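Local coordinates for protein soluble KIT ligand (Mus musculus, PDB 2O27) that binds the receptor tyrosine kinase KIT as a non-covalent homodimer, bringing two receptors together and so activating them to drive cell survival, proliferation and haematopoiesis, at residues A[16-22]-A[109-114]. Residues are numbered along the deposited sequence; the frame is centred on the assembly and turned at random.
Sequences LVANLPN and TPEEFF
Apolar packing joins the end of helix 13-18, and the loop that follows it, to the start of helix 110-124 in this four-helix-bundle cytokine, with V17, L20, P110 and F114 at its heart. V17 divides its two methyls between partners. Anti to the backbone N (chi1 171°), CG1 of V17 lies 3.6 Å from CG of E111, whose aliphatic CG packs on the methyl, while the residue itself is exposed, which suits its charge; CG2 of V17 meets the F114 ring obliquely, 3.9 Å from CD1 of F114. L20, beyond the helix end, turns CD1 toward both P110 and F114, 3.9 Å from CB of P110 and equally far from CE1 of F114. P110 suits the first turn of a helix, where its missing N-H costs no helical bond, and its ring rests against the loop backbone; CG of P110 lies 3.5 Å from O of P21. At the margin, OG1 of T109, the N-cap residue, comes within 2.8 Å of the backbone O of N22. The F114 ring also reaches L77 on helix 70-91, while N19 is hydrogen-bonded to N70 of the second subunit. Cohesion rests mainly on burying branched aliphatic, proline and aromatic surface beside the dimer interface.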
loop_
_atom_site.group_PDB
_atom_site.type_symbol
_atom_site.label_atom_id
_atom_site.label_comp_id
_atom_site.label_asym_id
_atom_site.label_seq_id
_atom_site.Cartn_x
_atom_site.Cartn_y
_atom_site.Cartn_z
ATOM N N LEU A 16 -0.710 0.837 -11.266
ATOM C CA LEU A 16 0.069 0.746 -10.036
ATOM C C LEU A 16 -0.498 1.700 -8.996
ATOM O O LEU A 16 -0.780 1.307 -7.865
ATOM C CB LEU A 16 1.528 1.124 -10.298
ATOM C CG LEU A 16 2.664 0.472 -9.514
ATOM C CD1 LEU A 16 3.646 1.533 -9.101
ATOM C CD2 LEU A 16 2.158 -0.288 -8.314
ATOM N N VAL A 17 -0.663 2.962 -9.386
ATOM C CA VAL A 17 -1.176 3.964 -8.465
ATOM C C VAL A 17 -2.559 3.554 -7.991
ATOM O O VAL A 17 -2.915 3.792 -6.847
ATOM C CB VAL A 17 -1.247 5.364 -9.120
ATOM C CG1 VAL A 17 -1.986 6.340 -8.215
ATOM C CG2 VAL A 17 0.162 5.872 -9.375
ATOM N N ALA A 18 -3.316 2.922 -8.879
ATOM C CA ALA A 18 -4.685 2.475 -8.575
ATOM C C ALA A 18 -4.711 1.269 -7.640
ATOM O O ALA A 18 -5.718 1.018 -6.959
ATOM C CB ALA A 18 -5.414 2.130 -9.881
ATOM N N ASN A 19 -3.591 0.536 -7.614
ATOM C CA ASN A 19 -3.458 -0.650 -6.796
ATOM C C ASN A 19 -2.588 -0.435 -5.553
ATOM O O ASN A 19 -2.237 -1.395 -4.885
ATOM C CB ASN A 19 -2.891 -1.790 -7.632
ATOM C CG ASN A 19 -3.625 -3.086 -7.407
ATOM O OD1 ASN A 19 -4.814 -3.091 -7.141
ATOM N ND2 ASN A 19 -2.917 -4.192 -7.521
ATOM N N LEU A 20 -2.217 0.817 -5.291
ATOM C CA LEU A 20 -1.439 1.209 -4.119
ATOM C C LEU A 20 -2.389 2.000 -3.236
ATOM O O LEU A 20 -3.253 2.697 -3.741
ATOM C CB LEU A 20 -0.259 2.098 -4.514
ATOM C CG LEU A 20 0.987 1.349 -5.013
ATOM C CD1 LEU A 20 2.087 2.332 -5.391
ATOM C CD2 LEU A 20 1.450 0.382 -3.884
ATOM N N PRO A 21 -2.237 1.924 -1.903
ATOM C CA PRO A 21 -3.168 2.687 -1.056
ATOM C C PRO A 21 -2.977 4.200 -1.196
ATOM O O PRO A 21 -1.842 4.658 -1.199
ATOM C CB PRO A 21 -2.830 2.208 0.360
ATOM C CG PRO A 21 -2.083 0.869 0.126
ATOM C CD PRO A 21 -1.261 1.193 -1.084
ATOM N N ASN A 22 -4.075 4.956 -1.309
ATOM C CA ASN A 22 -4.022 6.436 -1.428
ATOM C C ASN A 22 -3.276 7.140 -0.278
ATOM O O ASN A 22 -2.815 8.261 -0.446
ATOM C CB ASN A 22 -5.427 7.065 -1.416
ATOM C CG ASN A 22 -6.317 6.551 -2.500
ATOM O OD1 ASN A 22 -5.912 6.440 -3.657
ATOM N ND2 ASN A 22 -7.559 6.250 -2.144
ATOM N N THR A 109 2.600 10.710 -1.491
ATOM C CA THR A 109 1.541 9.779 -1.786
ATOM C C THR A 109 1.967 9.108 -3.096
ATOM O O THR A 109 2.812 9.635 -3.824
ATOM C CB THR A 109 0.216 10.539 -2.003
ATOM O OG1 THR A 109 -0.878 9.636 -1.852
ATOM C CG2 THR A 109 0.164 11.127 -3.391
ATOM N N PRO A 110 1.372 7.950 -3.425
ATOM C CA PRO A 110 1.774 7.299 -4.671
ATOM C C PRO A 110 1.556 8.174 -5.917
ATOM O O PRO A 110 2.387 8.178 -6.820
ATOM C CB PRO A 110 0.938 6.021 -4.673
ATOM C CG PRO A 110 0.858 5.703 -3.152
ATOM C CD PRO A 110 0.493 7.066 -2.628
ATOM N N GLU A 111 0.447 8.898 -5.963
ATOM C CA GLU A 111 0.158 9.766 -7.104
ATOM C C GLU A 111 1.257 10.796 -7.223
ATOM O O GLU A 111 1.756 11.053 -8.302
ATOM C CB GLU A 111 -1.183 10.491 -6.922
ATOM C CG GLU A 111 -2.321 9.936 -7.764
ATOM C CD GLU A 111 -2.180 10.247 -9.250
ATOM O OE1 GLU A 111 -2.926 9.641 -10.063
ATOM O OE2 GLU A 111 -1.333 11.101 -9.603
ATOM N N GLU A 112 1.628 11.381 -6.097
ATOM C CA GLU A 112 2.662 12.400 -6.078
ATOM C C GLU A 112 4.039 11.853 -6.390
ATOM O O GLU A 112 4.856 12.512 -7.056
ATOM C CB GLU A 112 2.704 13.064 -4.705
ATOM C CG GLU A 112 1.473 13.887 -4.395
ATOM C CD GLU A 112 1.429 14.354 -2.955
ATOM O OE1 GLU A 112 0.510 15.138 -2.633
ATOM O OE2 GLU A 112 2.295 13.939 -2.148
ATOM N N PHE A 113 4.320 10.656 -5.882
ATOM C CA PHE A 113 5.613 10.058 -6.095
ATOM C C PHE A 113 5.822 9.812 -7.574
ATOM O O PHE A 113 6.847 10.205 -8.150
ATOM C CB PHE A 113 5.726 8.729 -5.368
ATOM C CG PHE A 113 7.008 8.024 -5.636
ATOM C CD1 PHE A 113 8.173 8.421 -4.996
ATOM C CD2 PHE A 113 7.069 6.998 -6.564
ATOM C CE1 PHE A 113 9.383 7.810 -5.274
ATOM C CE2 PHE A 113 8.269 6.385 -6.849
ATOM C CZ PHE A 113 9.437 6.798 -6.196
ATOM N N PHE A 114 4.832 9.169 -8.178
ATOM C CA PHE A 114 4.911 8.815 -9.574
ATOM C C PHE A 114 4.731 9.983 -10.531
ATOM O O PHE A 114 4.962 9.845 -11.737
ATOM C CB PHE A 114 3.951 7.666 -9.864
ATOM C CG PHE A 114 4.439 6.341 -9.314
ATOM C CD1 PHE A 114 3.875 5.791 -8.174
ATOM C CD2 PHE A 114 5.530 5.686 -9.911
ATOM C CE1 PHE A 114 4.395 4.603 -7.624
ATOM C CE2 PHE A 114 6.050 4.514 -9.365
ATOM C CZ PHE A 114 5.488 3.974 -8.223
#